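Local coordinates for methionyl-tRNA formyltransferase (Clostridium thermocellum, PDB 1ZGH), which probably transfers a formyl group from 10-formyltetrahydrofolate to the amino group of methionyl-tRNA, preparing it for the initiation of bacterial protein synthesis, at residues 33-38 / 82-87; 130-135 / 143-148; 210-215 / 238-243; 199-204 / 225-230. All blocks are in the same frame, centred on the assembly; numbering follows the deposited sequence.

Contact 1 of 4, residues 33-38 / 82-87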
loop_
_atom_site.group_PDB
_atom_site.type_symbol
_atom_site.label_atom_id
_atom_site.label_comp_id
_atom_site.label_asym_id
_atom_site.label_seq_id
_atom_site.Cartn_x
_atom_site.Cartn_y
_atom_site.Cartn_z
ATOM N N ILE A 33 -3.730 20.905 0.649
ATOM C CA ILE A 33 -3.246 19.552 0.937
ATOM C C ILE A 33 -2.208 19.062 -0.070
ATOM O O ILE A 33 -2.123 19.552 -1.213
ATOM C CB ILE A 33 -4.380 18.509 0.976
ATOM C CG1 ILE A 33 -5.063 18.386 -0.382
ATOM C CG2 ILE A 33 -5.423 18.828 2.064
ATOM C CD1 ILE A 33 -5.955 17.157 -0.489
ATOM N N ILE A 34 -1.421 18.085 0.372
ATOM C CA ILE A 34 -0.541 17.363 -0.520
ATOM C C ILE A 34 -1.011 15.918 -0.525
ATOM O O ILE A 34 -1.304 15.352 0.522
ATOM C CB ILE A 34 0.926 17.433 -0.069
ATOM C CG1 ILE A 34 1.464 18.867 -0.180
ATOM C CG2 ILE A 34 1.809 16.464 -0.893
ATOM C CD1 ILE A 34 2.786 19.053 0.459
ATOM N N ILE A 35 -1.094 15.351 -1.723
ATOM C CA ILE A 35 -1.166 13.904 -1.921
ATOM C C ILE A 35 0.156 13.404 -2.493
ATOM O O ILE A 35 0.494 13.674 -3.641
ATOM C CB ILE A 35 -2.330 13.488 -2.852
ATOM C CG1 ILE A 35 -3.637 14.125 -2.349
ATOM C CG2 ILE A 35 -2.465 11.929 -2.902
ATOM C CD1 ILE A 35 -4.874 13.746 -3.135
ATOM N N ALA A 36 0.878 12.633 -1.691
ATOM C CA ALA A 36 2.138 12.051 -2.129
ATOM C C ALA A 36 1.916 10.563 -2.350
ATOM O O ALA A 36 1.591 9.822 -1.434
ATOM C CB ALA A 36 3.232 12.321 -1.094
ATOM N N THR A 37 2.011 10.125 -3.589
ATOM C CA THR A 37 1.716 8.708 -3.878
ATOM C C THR A 37 2.465 8.259 -5.116
ATOM O O THR A 37 2.793 9.083 -5.997
ATOM C CB THR A 37 0.187 8.509 -4.086
ATOM O OG1 THR A 37 -0.160 7.115 -4.028
ATOM C CG2 THR A 37 -0.284 9.160 -5.427
ATOM N N THR A 38 2.676 6.945 -5.187
ATOM C CA THR A 38 3.132 6.279 -6.383
ATOM C C THR A 38 2.126 5.189 -6.783
ATOM O O THR A 38 1.150 4.914 -6.067
ATOM C CB THR A 38 4.532 5.691 -6.144
ATOM O OG1 THR A 38 4.437 4.741 -5.114
ATOM C CG2 THR A 38 5.472 6.786 -5.707
ATOM N N LEU A 82 -1.094 13.504 2.613
ATOM C CA LEU A 82 -1.773 12.225 2.516
ATOM C C LEU A 82 -0.905 11.286 1.687
ATOM O O LEU A 82 -0.513 11.642 0.595
ATOM C CB LEU A 82 -3.138 12.408 1.829
ATOM C CG LEU A 82 -4.028 13.475 2.526
ATOM C CD1 LEU A 82 -5.185 13.911 1.684
ATOM C CD2 LEU A 82 -4.527 12.910 3.811
ATOM N N PHE A 83 -0.650 10.073 2.193
ATOM C CA PHE A 83 0.193 9.099 1.501
ATOM C C PHE A 83 -0.607 7.805 1.168
ATOM O O PHE A 83 -0.619 6.892 1.973
ATOM C CB PHE A 83 1.380 8.735 2.397
ATOM C CG PHE A 83 2.325 9.871 2.696
ATOM C CD1 PHE A 83 2.063 10.784 3.733
ATOM C CD2 PHE A 83 3.493 10.012 1.973
ATOM C CE1 PHE A 83 2.960 11.816 4.027
ATOM C CE2 PHE A 83 4.383 11.048 2.240
ATOM C CZ PHE A 83 4.131 11.940 3.275
ATOM N N PRO A 84 -1.352 7.759 0.044
ATOM C CA PRO A 84 -2.047 6.504 -0.315
ATOM C C PRO A 84 -1.119 5.315 -0.511
ATOM O O PRO A 84 -1.436 4.211 -0.062
ATOM C CB PRO A 84 -2.747 6.855 -1.609
ATOM C CG PRO A 84 -2.935 8.331 -1.535
ATOM C CD PRO A 84 -1.714 8.855 -0.868
ATOM N N HIS A 85 0.017 5.563 -1.155
ATOM C CA HIS A 85 1.105 4.618 -1.233
ATOM C C HIS A 85 2.425 5.333 -1.439
ATOM O O HIS A 85 2.622 6.085 -2.394
ATOM C CB HIS A 85 0.917 3.620 -2.412
ATOM C CG HIS A 85 2.000 2.577 -2.438
ATOM N ND1 HIS A 85 3.155 2.718 -3.175
ATOM C CD2 HIS A 85 2.180 1.471 -1.684
ATOM C CE1 HIS A 85 3.962 1.700 -2.937
ATOM N NE2 HIS A 85 3.390 0.923 -2.037
ATOM N N TRP A 86 3.356 5.122 -0.545
ATOM C CA TRP A 86 4.617 5.821 -0.649
ATOM C C TRP A 86 5.748 4.908 -0.240
ATOM O O TRP A 86 5.752 4.347 0.848
ATOM C CB TRP A 86 4.595 7.055 0.237
ATOM C CG TRP A 86 5.701 8.052 0.021
ATOM C CD1 TRP A 86 6.727 8.308 0.871
ATOM C CD2 TRP A 86 5.859 8.946 -1.085
ATOM N NE1 TRP A 86 7.532 9.288 0.361
ATOM C CE2 TRP A 86 7.014 9.712 -0.836
ATOM C CE3 TRP A 86 5.123 9.191 -2.263
ATOM C CZ2 TRP A 86 7.469 10.691 -1.712
ATOM C CZ3 TRP A 86 5.588 10.167 -3.148
ATOM C CH2 TRP A 86 6.744 10.906 -2.861
ATOM N N SER A 87 6.767 4.930 -1.075
ATOM C CA SER A 87 7.812 3.923 -1.119
ATOM C C SER A 87 8.984 4.250 -0.193
ATOM O O SER A 87 9.634 3.351 0.356
ATOM C CB SER A 87 8.265 3.828 -2.591
ATOM O OG SER A 87 7.181 4.248 -3.460
#
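A chi1 of 62° at Thr38 sets OG1 between its own backbone N and carbonyl carbon, while the His85 ring carbon CG lies anti to its backbone N (chi1 -176°); the two side chains then meet obliquely. His85 ND1 donates to Thr38 OG1 at 3.1 Å, with the hydroxyl lying in the imidazole plane, and the hydroxyl in turn donates a hydrogen bond to Ser87 OG. Thr38 OG1 is therefore gripped twice, which should limit the rotation of the threonine and help orient the histidine ring. Just behind, the backbone N of Thr38 bonds His85 O at 2.9 Å. Further in, the contact is parallel sheet: Ile34 O takes Leu82 N at 2.8 Å, and Leu82 O takes Ala36 N at 2.9 Å. These neighbouring strands belong to the 2-1-3 order of a Rossmann-like sheet, here with 57-62 on the far side of 31-36. Ile35 and Leu82 share the face covered by helices 40-52 and 156-178, where Ile35 CG2 sits 3.8 Å from Pro84 CD and Ile33 CD1 meets Leu82 CD1. On the side of Phe83 and Trp86, Ala36 CB rests over the six-membered ring of Trp86, 4.0 Å from its centroid, and also touches Phe83 CE2 at 3.7 Å. Trp86 in turn meets Trp88 edge-to-face.

Contact 2 of 4, residues 130-135 / 143-148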
loop_
_atom_site.group_PDB
_atom_site.type_symbol
_atom_site.label_atom_id
_atom_site.label_comp_id
_atom_site.label_asym_id
_atom_site.label_seq_id
_atom_site.Cartn_x
_atom_site.Cartn_y
_atom_site.Cartn_z
ATOM N N ILE A 130 -7.935 -1.080 6.511
ATOM C CA ILE A 130 -7.037 0.005 6.168
ATOM C C ILE A 130 -7.102 0.995 7.335
ATOM O O ILE A 130 -8.189 1.467 7.665
ATOM C CB ILE A 130 -7.476 0.704 4.849
ATOM C CG1 ILE A 130 -7.626 -0.338 3.726
ATOM C CG2 ILE A 130 -6.485 1.817 4.460
ATOM C CD1 ILE A 130 -8.208 0.234 2.432
ATOM N N SER A 131 -5.960 1.244 7.988
ATOM C CA SER A 131 -5.843 2.199 9.065
ATOM C C SER A 131 -5.190 3.488 8.569
ATOM O O SER A 131 -4.061 3.478 8.041
ATOM C CB SER A 131 -5.004 1.642 10.224
ATOM O OG SER A 131 -5.451 0.383 10.642
ATOM N N ALA A 132 -5.902 4.601 8.741
ATOM C CA ALA A 132 -5.321 5.925 8.514
ATOM C C ALA A 132 -4.629 6.325 9.814
ATOM O O ALA A 132 -5.275 6.372 10.878
ATOM C CB ALA A 132 -6.391 6.915 8.114
ATOM N N ILE A 133 -3.318 6.570 9.737
ATOM C CA ILE A 133 -2.503 6.897 10.911
ATOM C C ILE A 133 -1.626 8.121 10.719
ATOM O O ILE A 133 -1.218 8.440 9.603
ATOM C CB ILE A 133 -1.580 5.731 11.317
ATOM C CG1 ILE A 133 -0.482 5.509 10.268
ATOM C CG2 ILE A 133 -2.411 4.475 11.519
ATOM C CD1 ILE A 133 0.508 4.427 10.637
ATOM N N LYS A 134 -1.345 8.796 11.826
ATOM C CA LYS A 134 -0.500 9.972 11.833
ATOM C C LYS A 134 0.934 9.511 11.988
ATOM O O LYS A 134 1.297 8.910 13.010
ATOM C CB LYS A 134 -0.854 10.899 13.004
ATOM C CG LYS A 134 -0.201 12.270 12.875
ATOM C CD LYS A 134 -0.493 13.153 14.036
ATOM C CE LYS A 134 0.286 14.452 13.920
ATOM N NZ LYS A 134 -0.286 15.493 14.822
ATOM N N VAL A 135 1.754 9.805 11.003
ATOM C CA VAL A 135 3.165 9.422 11.025
ATOM C C VAL A 135 3.887 10.031 12.251
ATOM O O VAL A 135 3.755 11.234 12.515
ATOM C CB VAL A 135 3.831 9.888 9.726
ATOM C CG1 VAL A 135 5.309 9.561 9.700
ATOM C CG2 VAL A 135 3.094 9.252 8.529
ATOM N N ASP A 143 -0.780 7.366 15.971
ATOM C CA ASP A 143 -2.179 7.442 16.368
ATOM C C ASP A 143 -3.086 7.181 15.167
ATOM O O ASP A 143 -2.768 7.574 14.034
ATOM C CB ASP A 143 -2.509 8.808 16.998
ATOM C CG ASP A 143 -1.715 9.083 18.278
ATOM O OD1 ASP A 143 -0.993 8.177 18.729
ATOM O OD2 ASP A 143 -1.812 10.211 18.823
ATOM N N ILE A 144 -4.204 6.509 15.421
ATOM C CA ILE A 144 -5.102 6.056 14.351
ATOM C C ILE A 144 -6.265 7.030 14.251
ATOM O O ILE A 144 -6.919 7.298 15.254
ATOM C CB ILE A 144 -5.664 4.638 14.656
ATOM C CG1 ILE A 144 -4.530 3.605 14.721
ATOM C CG2 ILE A 144 -6.676 4.229 13.588
ATOM C CD1 ILE A 144 -4.916 2.296 15.404
ATOM N N PHE A 145 -6.514 7.555 13.057
ATOM C CA PHE A 145 -7.675 8.405 12.796
ATOM C C PHE A 145 -8.956 7.578 12.730
ATOM O O PHE A 145 -9.951 7.917 13.377
ATOM C CB PHE A 145 -7.519 9.170 11.475
ATOM C CG PHE A 145 -6.444 10.216 11.485
ATOM C CD1 PHE A 145 -6.703 11.499 11.960
ATOM C CD2 PHE A 145 -5.167 9.923 11.011
ATOM C CE1 PHE A 145 -5.698 12.491 11.940
ATOM C CE2 PHE A 145 -4.169 10.885 11.000
ATOM C CZ PHE A 145 -4.432 12.176 11.459
ATOM N N PHE A 146 -8.928 6.512 11.916
ATOM C CA PHE A 146 -10.030 5.527 11.777
ATOM C C PHE A 146 -9.656 4.428 10.741
ATOM O O PHE A 146 -8.602 4.497 10.092
ATOM C CB PHE A 146 -11.372 6.207 11.409
ATOM C CG PHE A 146 -11.337 6.999 10.108
ATOM C CD1 PHE A 146 -11.648 6.389 8.899
ATOM C CD2 PHE A 146 -11.009 8.339 10.102
ATOM C CE1 PHE A 146 -11.613 7.103 7.700
ATOM C CE2 PHE A 146 -10.986 9.069 8.913
ATOM C CZ PHE A 146 -11.278 8.444 7.711
ATOM N N LYS A 147 -10.521 3.419 10.618
ATOM C CA LYS A 147 -10.275 2.217 9.821
ATOM C C LYS A 147 -11.452 1.914 8.913
ATOM O O LYS A 147 -12.580 2.316 9.215
ATOM C CB LYS A 147 -10.053 0.993 10.727
ATOM C CG LYS A 147 -8.841 1.102 11.633
ATOM C CD LYS A 147 -8.695 -0.100 12.558
ATOM C CE LYS A 147 -7.552 0.109 13.529
ATOM N NZ LYS A 147 -7.321 -1.083 14.386
ATOM N N ARG A 148 -11.178 1.218 7.806
ATOM C CA ARG A 148 -12.213 0.692 6.909
ATOM C C ARG A 148 -11.862 -0.739 6.497
ATOM O O ARG A 148 -10.680 -1.060 6.383
ATOM C CB ARG A 148 -12.348 1.564 5.654
ATOM C CG ARG A 148 -12.852 2.978 5.908
ATOM C CD ARG A 148 -14.312 3.016 6.320
ATOM N NE ARG A 148 -14.719 4.369 6.737
ATOM C CZ ARG A 148 -14.916 4.775 7.991
ATOM N NH1 ARG A 148 -14.767 3.956 9.030
ATOM N NH2 ARG A 148 -15.296 6.028 8.222
#
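Ile130 and Arg148 form a hydrogen-bonded antiparallel pair, the strand segments run at 168° to each other, and further along a beta bulge sets Ala132 against both Phe145 and Phe146. Ala132 O accepts Phe145 N at 2.8 Å while Ala132 N donates a hydrogen bond to Phe146 O at 3.0 Å, and the normal pairing resumes with Ile133 opposite Ile144. The extra residue swings Phe145 over toward strand 127-134. Its chi1 of -68° keeps CG beside the backbone N, and the ring comes edge-on to the Ala132 carbonyl group, CD2 lying 3.6 Å from Ala132 O; beyond it CE2 reaches Lys134 CB at 3.9 Å. On the face of Ile133 and Ile144, CG2 of the former meets CG1 of the latter at 3.9 Å, the branches crossing at a slant. Farther along that face, the extended Lys147 chain runs past Ser131 OG, with CE 3.6 Å away. This is the hairpin of strands 127-134 and 144-151 at the edge of the formyltransferase-domain sheet. The polar ends of Ser131, Lys147 and Arg148 find partners elsewhere: Ser131 OG bonds Thr106 O, Lys147 NZ is bridged to Asp107, and Arg148 to Asp170 and Glu174 of helix 156-178. Thus the backbone ladder and added carbon contacts hold the hairpin together, while salt bridges tie it to its surroundings and probably keep those groups ionised.

Contact 3 of 4, residues 210-215 / 238-243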
loop_
_atom_site.group_PDB
_atom_site.type_symbol
_atom_site.label_atom_id
_atom_site.label_comp_id
_atom_site.label_asym_id
_atom_site.label_seq_id
_atom_site.Cartn_x
_atom_site.Cartn_y
_atom_site.Cartn_z
ATOM N N LYS A 210 -1.336 -22.421 -1.972
ATOM C CA LYS A 210 -0.227 -21.537 -1.586
ATOM C C LYS A 210 0.535 -21.028 -2.805
ATOM O O LYS A 210 0.924 -19.866 -2.850
ATOM C CB LYS A 210 0.729 -22.224 -0.610
ATOM C CG LYS A 210 1.765 -21.279 -0.005
ATOM N N ILE A 211 0.742 -21.891 -3.805
ATOM C CA ILE A 211 1.310 -21.466 -5.097
ATOM C C ILE A 211 0.472 -20.371 -5.744
ATOM O O ILE A 211 1.006 -19.318 -6.153
ATOM C CB ILE A 211 1.577 -22.629 -6.065
ATOM C CG1 ILE A 211 2.620 -23.578 -5.492
ATOM C CG2 ILE A 211 2.076 -22.108 -7.418
ATOM C CD1 ILE A 211 2.760 -24.876 -6.278
ATOM N N TYR A 212 -0.841 -20.596 -5.800
ATOM C CA TYR A 212 -1.787 -19.615 -6.308
ATOM C C TYR A 212 -1.659 -18.258 -5.562
ATOM O O TYR A 212 -1.578 -17.207 -6.212
ATOM C CB TYR A 212 -3.201 -20.168 -6.187
ATOM C CG TYR A 212 -4.311 -19.244 -6.647
ATOM C CD1 TYR A 212 -4.599 -19.108 -8.000
ATOM C CD2 TYR A 212 -5.075 -18.514 -5.726
ATOM C CE1 TYR A 212 -5.590 -18.300 -8.402
ATOM C CE2 TYR A 212 -6.062 -17.684 -6.117
ATOM C CZ TYR A 212 -6.331 -17.570 -7.473
ATOM O OH TYR A 212 -7.366 -16.795 -7.919
ATOM N N ASP A 213 -1.614 -18.319 -4.227
ATOM C CA ASP A 213 -1.458 -17.120 -3.371
ATOM C C ASP A 213 -0.193 -16.402 -3.712
ATOM O O ASP A 213 -0.223 -15.196 -3.872
ATOM C CB ASP A 213 -1.528 -17.465 -1.883
ATOM C CG ASP A 213 -2.930 -17.800 -1.433
ATOM O OD1 ASP A 213 -3.873 -17.415 -2.142
ATOM O OD2 ASP A 213 -3.096 -18.463 -0.391
ATOM N N TYR A 214 0.925 -17.137 -3.819
ATOM C CA TYR A 214 2.232 -16.521 -4.202
ATOM C C TYR A 214 2.196 -15.788 -5.553
ATOM O O TYR A 214 2.632 -14.657 -5.671
ATOM C CB TYR A 214 3.381 -17.549 -4.181
ATOM C CG TYR A 214 4.174 -17.499 -2.898
ATOM C CD1 TYR A 214 3.573 -17.808 -1.677
ATOM C CD2 TYR A 214 5.531 -17.152 -2.906
ATOM C CE1 TYR A 214 4.301 -17.736 -0.484
ATOM C CE2 TYR A 214 6.275 -17.086 -1.715
ATOM C CZ TYR A 214 5.647 -17.374 -0.520
ATOM O OH TYR A 214 6.359 -17.363 0.645
ATOM N N ILE A 215 1.660 -16.444 -6.584
ATOM C CA ILE A 215 1.551 -15.821 -7.883
ATOM C C ILE A 215 0.672 -14.558 -7.848
ATOM O O ILE A 215 1.112 -13.479 -8.297
ATOM C CB ILE A 215 1.023 -16.784 -8.966
ATOM C CG1 ILE A 215 1.962 -17.996 -9.104
ATOM C CG2 ILE A 215 0.867 -16.005 -10.307
ATOM C CD1 ILE A 215 1.388 -19.077 -9.991
ATOM N N SER A 238 2.429 -15.107 -13.728
ATOM C CA SER A 238 1.387 -14.101 -13.487
ATOM C C SER A 238 0.038 -14.585 -14.033
ATOM O O SER A 238 -0.037 -15.655 -14.699
ATOM C CB SER A 238 1.809 -12.768 -14.112
ATOM O OG SER A 238 1.997 -12.962 -15.500
ATOM N N ARG A 239 -1.018 -13.835 -13.698
ATOM C CA ARG A 239 -2.363 -14.060 -14.165
ATOM C C ARG A 239 -2.828 -15.508 -13.916
ATOM O O ARG A 239 -3.312 -16.229 -14.813
ATOM C CB ARG A 239 -2.486 -13.726 -15.639
ATOM C CG ARG A 239 -3.958 -13.551 -16.068
ATOM C CD ARG A 239 -4.090 -12.594 -17.237
ATOM N NE ARG A 239 -3.417 -13.060 -18.442
ATOM C CZ ARG A 239 -4.006 -13.662 -19.466
ATOM N NH1 ARG A 239 -5.310 -13.958 -19.448
ATOM N NH2 ARG A 239 -3.273 -13.987 -20.525
ATOM N N ALA A 240 -2.708 -15.904 -12.667
ATOM C CA ALA A 240 -3.085 -17.225 -12.242
ATOM C C ALA A 240 -4.597 -17.378 -12.140
ATOM O O ALA A 240 -5.281 -16.446 -11.743
ATOM C CB ALA A 240 -2.480 -17.483 -10.910
ATOM N N SER A 241 -5.103 -18.556 -12.476
ATOM C CA SER A 241 -6.524 -18.844 -12.356
ATOM C C SER A 241 -6.634 -20.304 -11.947
ATOM O O SER A 241 -6.011 -21.172 -12.547
ATOM C CB SER A 241 -7.221 -18.548 -13.690
ATOM O OG SER A 241 -8.616 -18.639 -13.652
HETATM N N MSE A 242 -7.410 -20.561 -10.907
HETATM C CA MSE A 242 -7.508 -21.867 -10.337
HETATM C C MSE A 242 -8.595 -22.676 -11.047
HETATM O O MSE A 242 -9.699 -22.225 -11.267
HETATM C CB MSE A 242 -7.728 -21.763 -8.819
HETATM C CG MSE A 242 -7.897 -23.102 -8.147
HETATM SE SE MSE A 242 -6.127 -24.024 -8.039
HETATM C CE MSE A 242 -5.491 -23.022 -6.413
ATOM N N LYS A 243 -8.238 -23.897 -11.428
ATOM C CA LYS A 243 -9.159 -24.843 -12.013
ATOM C C LYS A 243 -9.117 -26.150 -11.155
ATOM O O LYS A 243 -8.367 -26.247 -10.211
ATOM C CB LYS A 243 -8.764 -25.129 -13.461
ATOM C CG LYS A 243 -8.795 -23.909 -14.428
ATOM C CD LYS A 243 -10.170 -23.310 -14.533
ATOM C CE LYS A 243 -10.291 -22.071 -15.535
ATOM N NZ LYS A 243 -11.618 -21.334 -15.327
#
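Ile215 drives its CG2 branch into the corner at the start of strand segment 240-243, where helix 208-217 packs on the three-stranded antiparallel sheet of the C-terminal domain. This end is the buried one. The methyl sits 3.7 Å from Ala240 CB and equally 3.7 Å from Ser238 CA, and the isoleucine has its CG2 anti to the backbone N, which places it against Ala240 and Ser238. On the exposed side of this corner Arg239 turns away to pair with Asp250 of strand 246-254. The helix and strand axes run nearly antiparallel, at 159°, and 8.7 Å apart at closest; side chains of the helix reach both side chains and backbone of the strand, with no hydrogen bond across. Toward the other end the contact is just as close but more open to solvent. Tyr212, with chi1 at 179°, brings one ring edge, CD1 and CE1, against the strand: CD1 meets Ala240 CB at 3.9 Å, and Ser241 CA comes up at the ring edge. Strand 246-254 also supplies Ile247, which touches Tyr212 and Met242. Met242, modelled as selenomethionine, is bent at both chi2 and chi3, and this fold of the chain brings its CE back to within 3.7 Å of Tyr212 CB.

Contact 4 of 4, residues 199-204 / 225-230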
loop_
_atom_site.group_PDB
_atom_site.type_symbol
_atom_site.label_atom_id
_atom_site.label_comp_id
_atom_site.label_asym_id
_atom_site.label_seq_id
_atom_site.Cartn_x
_atom_site.Cartn_y
_atom_site.Cartn_z
ATOM N N GLN A 199 12.500 -13.595 -1.972
ATOM C CA GLN A 199 11.395 -14.299 -1.284
ATOM C C GLN A 199 10.165 -14.504 -2.210
ATOM O O GLN A 199 9.138 -15.090 -1.788
ATOM C CB GLN A 199 10.966 -13.534 -0.029
ATOM C CG GLN A 199 12.022 -13.547 1.073
ATOM C CD GLN A 199 11.620 -12.632 2.223
ATOM O OE1 GLN A 199 11.867 -11.427 2.196
ATOM N NE2 GLN A 199 10.987 -13.208 3.233
ATOM N N SER A 200 10.298 -14.056 -3.453
ATOM C CA SER A 200 9.350 -14.422 -4.520
ATOM C C SER A 200 9.435 -15.867 -5.042
ATOM O O SER A 200 8.561 -16.321 -5.790
ATOM C CB SER A 200 9.547 -13.464 -5.686
ATOM O OG SER A 200 9.149 -12.172 -5.305
ATOM N N GLU A 201 10.473 -16.598 -4.639
ATOM C CA GLU A 201 10.704 -17.950 -5.093
ATOM C C GLU A 201 9.677 -18.907 -4.476
ATOM O O GLU A 201 9.495 -18.914 -3.269
ATOM C CB GLU A 201 12.140 -18.419 -4.752
ATOM C CG GLU A 201 12.514 -19.702 -5.495
ATOM C CD GLU A 201 13.923 -20.207 -5.215
ATOM O OE1 GLU A 201 14.670 -19.551 -4.471
ATOM O OE2 GLU A 201 14.281 -21.269 -5.756
ATOM N N ILE A 202 8.996 -19.672 -5.321
ATOM C CA ILE A 202 8.002 -20.653 -4.902
ATOM C C ILE A 202 8.758 -21.963 -4.583
ATOM O O ILE A 202 9.571 -22.421 -5.404
ATOM C CB ILE A 202 7.024 -20.944 -6.030
ATOM C CG1 ILE A 202 6.172 -19.708 -6.376
ATOM C CG2 ILE A 202 6.147 -22.164 -5.738
ATOM C CD1 ILE A 202 5.563 -19.792 -7.786
ATOM N N SER A 203 8.465 -22.571 -3.435
ATOM C CA SER A 203 9.047 -23.867 -3.081
ATOM C C SER A 203 8.260 -25.010 -3.675
ATOM O O SER A 203 7.032 -24.934 -3.749
ATOM C CB SER A 203 9.084 -24.011 -1.559
ATOM O OG SER A 203 9.228 -25.358 -1.163
ATOM N N PRO A 204 8.946 -26.128 -4.038
ATOM C CA PRO A 204 8.189 -27.281 -4.494
ATOM C C PRO A 204 7.310 -27.918 -3.410
ATOM O O PRO A 204 6.452 -28.725 -3.740
ATOM C CB PRO A 204 9.284 -28.260 -4.967
ATOM C CG PRO A 204 10.451 -27.900 -4.241
ATOM C CD PRO A 204 10.393 -26.411 -4.035
ATOM N N ARG A 225 7.685 -10.728 -9.626
ATOM C CA ARG A 225 6.779 -11.869 -9.775
ATOM C C ARG A 225 7.252 -13.136 -9.071
ATOM O O ARG A 225 8.442 -13.409 -8.988
ATOM C CB ARG A 225 6.573 -12.199 -11.255
ATOM C CG ARG A 225 5.849 -11.123 -12.057
ATOM C CD ARG A 225 4.399 -11.010 -11.775
ATOM N NE ARG A 225 3.806 -9.949 -12.615
ATOM C CZ ARG A 225 3.881 -8.651 -12.322
ATOM N NH1 ARG A 225 4.521 -8.260 -11.216
ATOM N NH2 ARG A 225 3.323 -7.753 -13.130
ATOM N N ALA A 226 6.288 -13.969 -8.702
ATOM C CA ALA A 226 6.556 -15.272 -8.157
ATOM C C ALA A 226 7.339 -16.082 -9.201
ATOM O O ALA A 226 7.030 -16.047 -10.383
ATOM C CB ALA A 226 5.269 -15.999 -7.785
ATOM N N PHE A 227 8.319 -16.819 -8.745
ATOM C CA PHE A 227 9.186 -17.551 -9.668
ATOM C C PHE A 227 9.700 -18.892 -9.142
ATOM O O PHE A 227 9.701 -19.146 -7.928
ATOM C CB PHE A 227 10.347 -16.645 -10.113
ATOM C CG PHE A 227 11.419 -16.475 -9.114
ATOM C CD1 PHE A 227 12.519 -17.327 -9.131
ATOM C CD2 PHE A 227 11.357 -15.466 -8.157
ATOM C CE1 PHE A 227 13.540 -17.204 -8.220
ATOM C CE2 PHE A 227 12.402 -15.312 -7.226
ATOM C CZ PHE A 227 13.505 -16.186 -7.268
ATOM N N ILE A 228 10.100 -19.750 -10.080
ATOM C CA ILE A 228 10.994 -20.859 -9.804
ATOM C C ILE A 228 12.278 -20.770 -10.664
ATOM O O ILE A 228 12.321 -20.046 -11.686
ATOM C CB ILE A 228 10.277 -22.188 -9.999
ATOM C CG1 ILE A 228 10.044 -22.502 -11.457
ATOM C CG2 ILE A 228 8.917 -22.204 -9.252
ATOM C CD1 ILE A 228 9.594 -23.916 -11.663
ATOM N N LYS A 229 13.345 -21.430 -10.205
ATOM C CA LYS A 229 14.589 -21.593 -10.985
ATOM C C LYS A 229 14.555 -22.967 -11.712
ATOM O O LYS A 229 14.011 -23.924 -11.177
ATOM C CB LYS A 229 15.823 -21.474 -10.077
ATOM C CG LYS A 229 15.851 -20.224 -9.200
ATOM C CD LYS A 229 17.105 -20.152 -8.337
ATOM C CE LYS A 229 17.161 -18.906 -7.445
ATOM N NZ LYS A 229 18.322 -19.051 -6.485
ATOM N N TYR A 230 15.058 -23.051 -12.949
ATOM C CA TYR A 230 15.164 -24.321 -13.668
ATOM C C TYR A 230 16.476 -24.224 -14.423
ATOM O O TYR A 230 16.585 -23.481 -15.398
ATOM C CB TYR A 230 13.982 -24.556 -14.620
ATOM C CG TYR A 230 13.898 -25.970 -15.156
ATOM C CD1 TYR A 230 13.647 -27.037 -14.303
ATOM C CD2 TYR A 230 14.066 -26.247 -16.511
ATOM C CE1 TYR A 230 13.554 -28.337 -14.773
ATOM C CE2 TYR A 230 13.977 -27.570 -17.008
ATOM C CZ TYR A 230 13.724 -28.605 -16.129
ATOM O OH TYR A 230 13.632 -29.921 -16.549
HETATM O O HOH W 1 13.033 -22.734 -7.523
#
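Phe227 carries Glu201 on one face of its ring: Glu201 CB stands 4.0 Å from the ring centroid, 27° off the normal, with Glu201 CA above the rim. At the ring edge, close to its plane, lie Ser200 CB, 3.7 Å from Phe227 CD2, and two atoms of the ring's own segment, Arg225 O and Lys229 CG. The carboxylate of Glu201 is turned almost parallel to the ring, the planes 13° apart. Phe227 manages this although the side chain sets off away from 199-204: with chi1 at 77° the ring is tucked between N and carbonyl carbon and swings back. Two backbone bonds flank it, Phe227 N to Ser200 O at 3.0 Å, the donor above the carbonyl plane, and the straighter Ile202 N to Phe227 O at 2.8 Å. They make a single bridge between the loop leading to helix 208-217 and the outer strand of the C-terminal sheet. On the inner side Ile202 CD1 packs on Ala226 CB at 3.8 Å, with Ile211 and Ile215 of that helix close by. At the exposed end a water donates to Glu201 OE2 at 2.6 Å and accepts from Lys229 N. Glu201 OE1 and Lys229 NZ are 4.2 Å apart, beyond a salt bridge, so the charges probably attract only loosely, and the water, rather than an ion pair, links the Glu201 carboxylate to Lys229, through its backbone N.

From the N terminus, contact 1 closes first, joining strands 31-36 and 80-83 across a loop that holds helix 40-52, strand 57-62 and helix 70-76. Contact 2 follows in series, closing the short hairpin at the edge of the same sheet; the two centres lie 14 Å apart without touching. The chain then passes to the C-terminal domain, whose contact centres lie about 30 Å or more from the centres of both. Here contact 4 opens before contact 3 and closes before it, so the loop 199-204, helix 208-217 and strands 227-230 and 233-243 are tied together by two crossing contacts. They also touch, Ile215 CA lying 3.7 Å from Ala226 CB, which brings the helix against the residue leading into strand 227-230.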